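Local atomic coordinates of capsid protein (Macrobrachium rosenbergii nodavirus, PDB entry 5YKU), a protein that forms the shell of a shrimp nodavirus particle, its protrusion domain building the dimeric spikes on the capsid surface. Residues Q27-I33 with A96-T102. Residues are numbered along the deposited sequence; the frame is centred on the assembly and turned at random.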
# COMPACT_ATOMS: atom_id res chain seq x y z
N GLN A 27 9.50 -13.67 -4.33
CA GLN A 27 8.13 -14.10 -4.02
C GLN A 27 7.15 -13.25 -4.76
O GLN A 27 7.38 -12.01 -4.91
CB GLN A 27 7.89 -14.03 -2.49
CG GLN A 27 6.77 -14.93 -1.93
CD GLN A 27 6.73 -14.75 -0.42
OE1 GLN A 27 7.62 -14.95 0.23
NE2 GLN A 27 5.66 -14.04 0.05
N THR A 28 6.04 -13.76 -5.17
CA THR A 28 4.92 -13.07 -5.61
C THR A 28 3.75 -13.51 -4.79
O THR A 28 3.50 -14.76 -4.65
CB THR A 28 4.58 -13.32 -7.11
OG1 THR A 28 5.68 -12.78 -7.88
CG2 THR A 28 3.34 -12.67 -7.62
N TYR A 29 2.99 -12.63 -4.17
CA TYR A 29 1.98 -12.97 -3.23
C TYR A 29 0.95 -11.86 -3.14
O TYR A 29 1.12 -10.82 -3.74
CB TYR A 29 2.62 -13.31 -1.90
CG TYR A 29 3.43 -12.19 -1.17
CD1 TYR A 29 4.66 -11.84 -1.60
CD2 TYR A 29 2.94 -11.52 -0.10
CE1 TYR A 29 5.48 -10.94 -0.98
CE2 TYR A 29 3.65 -10.57 0.57
CZ TYR A 29 4.99 -10.30 0.18
OH TYR A 29 5.77 -9.39 0.84
N THR A 30 -0.14 -12.12 -2.45
CA THR A 30 -1.17 -11.14 -2.27
C THR A 30 -1.41 -10.78 -0.84
O THR A 30 -1.07 -11.49 0.06
CB THR A 30 -2.47 -11.53 -2.94
OG1 THR A 30 -2.98 -12.70 -2.27
CG2 THR A 30 -2.31 -11.82 -4.42
N GLN A 31 -2.04 -9.63 -0.63
CA GLN A 31 -2.48 -9.15 0.68
C GLN A 31 -3.78 -8.47 0.51
O GLN A 31 -3.93 -7.59 -0.37
CB GLN A 31 -1.49 -8.20 1.30
CG GLN A 31 -1.81 -7.76 2.70
CD GLN A 31 -0.68 -7.06 3.38
OE1 GLN A 31 0.49 -7.31 3.08
NE2 GLN A 31 -0.92 -6.24 4.34
N ASP A 32 -4.76 -8.75 1.35
CA ASP A 32 -6.03 -8.04 1.40
C ASP A 32 -6.04 -7.03 2.46
O ASP A 32 -5.84 -7.36 3.65
CB ASP A 32 -7.20 -9.08 1.65
CG ASP A 32 -7.44 -10.01 0.57
OD1 ASP A 32 -6.89 -9.93 -0.52
OD2 ASP A 32 -8.40 -10.88 0.75
N ILE A 33 -6.14 -5.77 2.11
CA ILE A 33 -6.37 -4.70 3.09
C ILE A 33 -7.82 -4.73 3.41
O ILE A 33 -8.69 -4.83 2.50
CB ILE A 33 -5.91 -3.35 2.55
CG1 ILE A 33 -4.42 -3.35 2.29
CG2 ILE A 33 -6.28 -2.20 3.49
CD1 ILE A 33 -3.78 -2.01 1.88
N ALA A 96 -9.55 -4.54 -0.35
CA ALA A 96 -8.87 -4.45 -1.63
C ALA A 96 -7.70 -5.39 -1.61
O ALA A 96 -6.97 -5.43 -0.62
CB ALA A 96 -8.46 -3.01 -1.93
N THR A 97 -7.50 -6.11 -2.68
CA THR A 97 -6.43 -7.06 -2.79
C THR A 97 -5.31 -6.48 -3.60
O THR A 97 -5.51 -5.90 -4.67
CB THR A 97 -6.90 -8.34 -3.48
OG1 THR A 97 -7.95 -8.95 -2.69
CG2 THR A 97 -5.79 -9.37 -3.64
N PHE A 98 -4.11 -6.62 -3.13
CA PHE A 98 -2.84 -6.20 -3.76
C PHE A 98 -1.94 -7.34 -4.05
O PHE A 98 -1.92 -8.32 -3.29
CB PHE A 98 -2.10 -5.19 -2.83
CG PHE A 98 -2.91 -3.94 -2.61
CD1 PHE A 98 -3.93 -3.92 -1.63
CD2 PHE A 98 -2.68 -2.81 -3.31
CE1 PHE A 98 -4.73 -2.79 -1.48
CE2 PHE A 98 -3.48 -1.68 -3.14
CZ PHE A 98 -4.51 -1.67 -2.22
N THR A 99 -1.21 -7.21 -5.12
CA THR A 99 -0.17 -8.18 -5.50
C THR A 99 1.18 -7.60 -5.25
O THR A 99 1.49 -6.47 -5.71
CB THR A 99 -0.28 -8.58 -6.97
OG1 THR A 99 -1.53 -9.30 -7.11
CG2 THR A 99 0.82 -9.56 -7.37
N LEU A 100 1.98 -8.23 -4.48
CA LEU A 100 3.31 -7.90 -4.10
C LEU A 100 4.31 -8.77 -4.79
O LEU A 100 4.19 -9.99 -4.82
CB LEU A 100 3.55 -7.99 -2.60
CG LEU A 100 2.64 -7.10 -1.70
CD1 LEU A 100 1.34 -7.84 -1.37
CD2 LEU A 100 3.35 -6.68 -0.45
N VAL A 101 5.31 -8.19 -5.43
CA VAL A 101 6.42 -8.88 -6.06
C VAL A 101 7.69 -8.45 -5.35
O VAL A 101 7.99 -7.21 -5.35
CB VAL A 101 6.48 -8.63 -7.54
CG1 VAL A 101 7.71 -9.34 -8.16
CG2 VAL A 101 5.19 -8.98 -8.28
N THR A 102 8.33 -9.36 -4.69
CA THR A 102 9.51 -9.06 -3.87
C THR A 102 10.72 -9.72 -4.43
O THR A 102 10.69 -10.85 -4.86
CB THR A 102 9.32 -9.32 -2.41
OG1 THR A 102 8.93 -10.69 -2.24
CG2 THR A 102 8.22 -8.44 -1.80
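Tyr29 lies across Leu100 where strand 27-33, at one edge of the antiparallel sheet of this protrusion domain, pairs with strand 96-102. Leu100 CB sits over one face of the tyrosine ring, 3.9 Å from its centroid, in a CH-pi contact, while Thr102 OG1 approaches the ring edge in plane. Tyr29 CG stands between its own backbone N and carbonyl carbon (chi1 62°), a rotation that brings the ring over the neighbouring strand. Further along this face, Ile33 CD1 packs at 3.6 Å from Phe98 CE1, and Leu100 CD1 reaches Gln31 CB. Thr28, Thr30, Asp32, Thr97, Thr99 and Val101 occupy the other, more exposed face.

Between the strands, four hydrogen-bonded pairs, from Gln27 with Thr102 to Ile33 with Ala96, each contribute two backbone bonds; the shortest include Thr102 N to Gln27 O at 2.8 Å.

Outward, Tyr29 OH bonds to Val20 O and Gln31 OE1 to Val20 N, tying the edge strand to the preceding loop. Phe98 meets Trp19 and Phe88 edge-to-face, and strand 57-63 continues the sheet beyond 96-102. A bound zinc ion lies nearby, about 4 Å from the side chain of Asp32. Asp32 OD1 accepts a 2.6 Å hydrogen bond from Thr97 OG1, which arrives from above the carboxylate, 50° out of its plane.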